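PDB 4JCQ: ATP-dependent Clp protease proteolytic subunit from Listeria monocytogenes, which probably degrades misfolded proteins to small peptides as the serine protease component of an ATP-dependent Clp machine. Local coordinates for residues Gln117-Gly121 against Ile136-Arg140. Numbering follows the deposited sequence.
Sequences QPAGG and IIRMR
Gln117 and Pro118 are extended (phi/psi -119/132° and -64/136°); Ala119 (-61/-46°) and Gly120 (-77/-14°) then form a type I beta turn, closed by a weak hydrogen bond from Gly121 N to Pro118 O (3.1 Å). Gly121 leaves at positive phi (85/11°). The turn faces helical residues 136-140, with Ala119 and Ile136 in register (CA-CA 6.2 Å). A water bridges the backbones, donating to Ala119 O (2.8 Å) and Ile136 O (2.7 Å). Ile136 (chi1 m) brings CG2 to 4.2 Å from Ala119 CB. Met139 (ttm) points at the turn, SD 4.1 Å from Gly121 CA, where a beta carbon would crowd the sulfur. Arg140 (chi1 t, chi2 and chi3 p) curls back, NH1 2.7 Å from Gln117 O, but at a poor hydrogen-bonding angle; its NH2 salt-bridges Asp163. Gln117 NE2 hydrogen-bonds to Ser91 O of the predicted nucleophile. Helix 133-151 is the ClpP handle helix; thus water, apolar contacts and a folded arginine, without direct hydrogen bonds, join it to the loop following the predicted catalytic His116.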
ATOM      1  N   GLN H 117      31.852  -0.692  17.183  1.00 22.13           N
ATOM      2  CA  GLN H 117      31.242   0.425  16.474  1.00 23.27           C
ATOM      3  C   GLN H 117      31.877   0.557  15.096  1.00 24.82           C
ATOM      4  O   GLN H 117      33.102   0.521  14.977  1.00 27.05           O
ATOM      5  CB  GLN H 117      31.391   1.732  17.266  1.00 23.15           C
ATOM      6  CG  GLN H 117      30.849   1.694  18.694  1.00 23.16           C
ATOM      7  CD  GLN H 117      29.342   1.487  18.776  1.00 22.79           C
ATOM      8  OE1 GLN H 117      28.587   1.962  17.932  1.00 24.59           O
ATOM      9  NE2 GLN H 117      28.898   0.780  19.811  1.00 21.26           N
ATOM     10  N   PRO H 118      31.046   0.694  14.043  1.00 26.97           N
ATOM     11  CA  PRO H 118      31.567   0.883  12.687  1.00 28.66           C
ATOM     12  C   PRO H 118      32.335   2.198  12.578  1.00 29.31           C
ATOM     13  O   PRO H 118      31.878   3.222  13.088  1.00 28.95           O
ATOM     14  CB  PRO H 118      30.302   0.921  11.822  1.00 30.13           C
ATOM     15  CG  PRO H 118      29.203   1.295  12.760  1.00 30.49           C
ATOM     16  CD  PRO H 118      29.573   0.670  14.070  1.00 27.86           C
ATOM     17  N   ALA H 119      33.497   2.156  11.930  1.00 31.21           N
ATOM     18  CA  ALA H 119      34.367   3.328  11.822  1.00 33.81           C
ATOM     19  C   ALA H 119      33.687   4.489  11.091  1.00 36.21           C
ATOM     20  O   ALA H 119      33.733   5.633  11.550  1.00 38.57           O
ATOM     21  CB  ALA H 119      35.676   2.954  11.145  1.00 33.87           C
ATOM     22  N   GLY H 120      33.050   4.186   9.963  1.00 37.50           N
ATOM     23  CA  GLY H 120      32.319   5.193   9.196  1.00 42.54           C
ATOM     24  C   GLY H 120      30.972   5.539   9.809  1.00 44.91           C
ATOM     25  O   GLY H 120      30.354   6.540   9.440  1.00 49.02           O
ATOM     26  N   GLY H 121      30.521   4.707  10.749  1.00 45.79           N
ATOM     27  CA  GLY H 121      29.221   4.873  11.396  1.00 44.27           C
ATOM     28  C   GLY H 121      28.080   4.259  10.605  1.00 47.39           C
ATOM     29  O   GLY H 121      26.910   4.476  10.932  1.00 46.84           O
ATOM     30  N   ILE H 136      36.049  10.630  11.858  1.00 28.05           N
ATOM     31  CA  ILE H 136      35.992   9.239  12.315  1.00 27.45           C
ATOM     32  C   ILE H 136      36.551   9.129  13.736  1.00 27.22           C
ATOM     33  O   ILE H 136      35.955   8.474  14.594  1.00 26.30           O
ATOM     34  CB  ILE H 136      36.745   8.283  11.356  1.00 27.78           C
ATOM     35  CG1 ILE H 136      35.994   8.163  10.026  1.00 28.43           C
ATOM     36  CG2 ILE H 136      36.932   6.905  11.985  1.00 27.39           C
ATOM     37  CD1 ILE H 136      36.765   7.453   8.929  1.00 29.56           C
ATOM     38  N   ILE H 137      37.685   9.788  13.973  1.00 28.35           N
ATOM     39  CA  ILE H 137      38.327   9.814  15.290  1.00 29.45           C
ATOM     40  C   ILE H 137      37.436  10.492  16.333  1.00 28.39           C
ATOM     41  O   ILE H 137      37.236   9.954  17.422  1.00 27.63           O
ATOM     42  CB  ILE H 137      39.727  10.483  15.229  1.00 31.70           C
ATOM     43  CG1 ILE H 137      40.680   9.681  14.329  1.00 33.00           C
ATOM     44  CG2 ILE H 137      40.321  10.673  16.623  1.00 31.76           C
ATOM     45  CD1 ILE H 137      40.806   8.209  14.678  1.00 35.56           C
ATOM     46  N   ARG H 138      36.899  11.661  15.985  1.00 29.43           N
ATOM     47  CA  ARG H 138      35.999  12.410  16.868  1.00 31.28           C
ATOM     48  C   ARG H 138      34.761  11.604  17.250  1.00 28.80           C
ATOM     49  O   ARG H 138      34.386  11.554  18.421  1.00 28.33           O
ATOM     50  CB  ARG H 138      35.572  13.722  16.209  1.00 34.99           C
ATOM     51  CG  ARG H 138      36.534  14.872  16.416  1.00 41.82           C
ATOM     52  CD  ARG H 138      35.909  16.166  15.930  1.00 47.36           C
ATOM     53  NE  ARG H 138      36.525  17.333  16.551  1.00 54.32           N
ATOM     54  CZ  ARG H 138      36.073  18.578  16.428  1.00 55.53           C
ATOM     55  NH1 ARG H 138      34.993  18.833  15.700  1.00 50.52           N
ATOM     56  NH2 ARG H 138      36.708  19.571  17.037  1.00 56.32           N
ATOM     57  N   MET H 139      34.137  10.982  16.250  1.00 28.48           N
ATOM     58  CA  MET H 139      32.966  10.126  16.448  1.00 28.50           C
ATOM     59  C   MET H 139      33.288   8.983  17.406  1.00 26.84           C
ATOM     60  O   MET H 139      32.538   8.730  18.350  1.00 24.99           O
ATOM     61  CB  MET H 139      32.486   9.565  15.105  1.00 31.50           C
ATOM     62  CG  MET H 139      31.216   8.729  15.170  1.00 35.52           C
ATOM     63  SD  MET H 139      30.857   7.860  13.625  1.00 41.32           S
ATOM     64  CE  MET H 139      30.432   9.217  12.536  1.00 43.11           C
ATOM     65  N   ARG H 140      34.411   8.310  17.158  1.00 26.82           N
ATOM     66  CA  ARG H 140      34.850   7.194  17.993  1.00 26.88           C
ATOM     67  C   ARG H 140      35.097   7.615  19.440  1.00 27.08           C
ATOM     68  O   ARG H 140      34.662   6.931  20.365  1.00 26.18           O
ATOM     69  CB  ARG H 140      36.097   6.525  17.398  1.00 28.08           C
ATOM     70  CG  ARG H 140      36.599   5.310  18.173  1.00 29.62           C
ATOM     71  CD  ARG H 140      35.521   4.241  18.341  1.00 31.23           C
ATOM     72  NE  ARG H 140      35.056   3.718  17.057  1.00 33.77           N
ATOM     73  CZ  ARG H 140      35.636   2.722  16.392  1.00 34.34           C
ATOM     74  NH1 ARG H 140      35.137   2.331  15.229  1.00 33.51           N
ATOM     75  NH2 ARG H 140      36.711   2.119  16.883  1.00 34.51           N
TER
HETATM   76  O   HOH W   1      33.969   6.626  14.180  1.00 35.54           O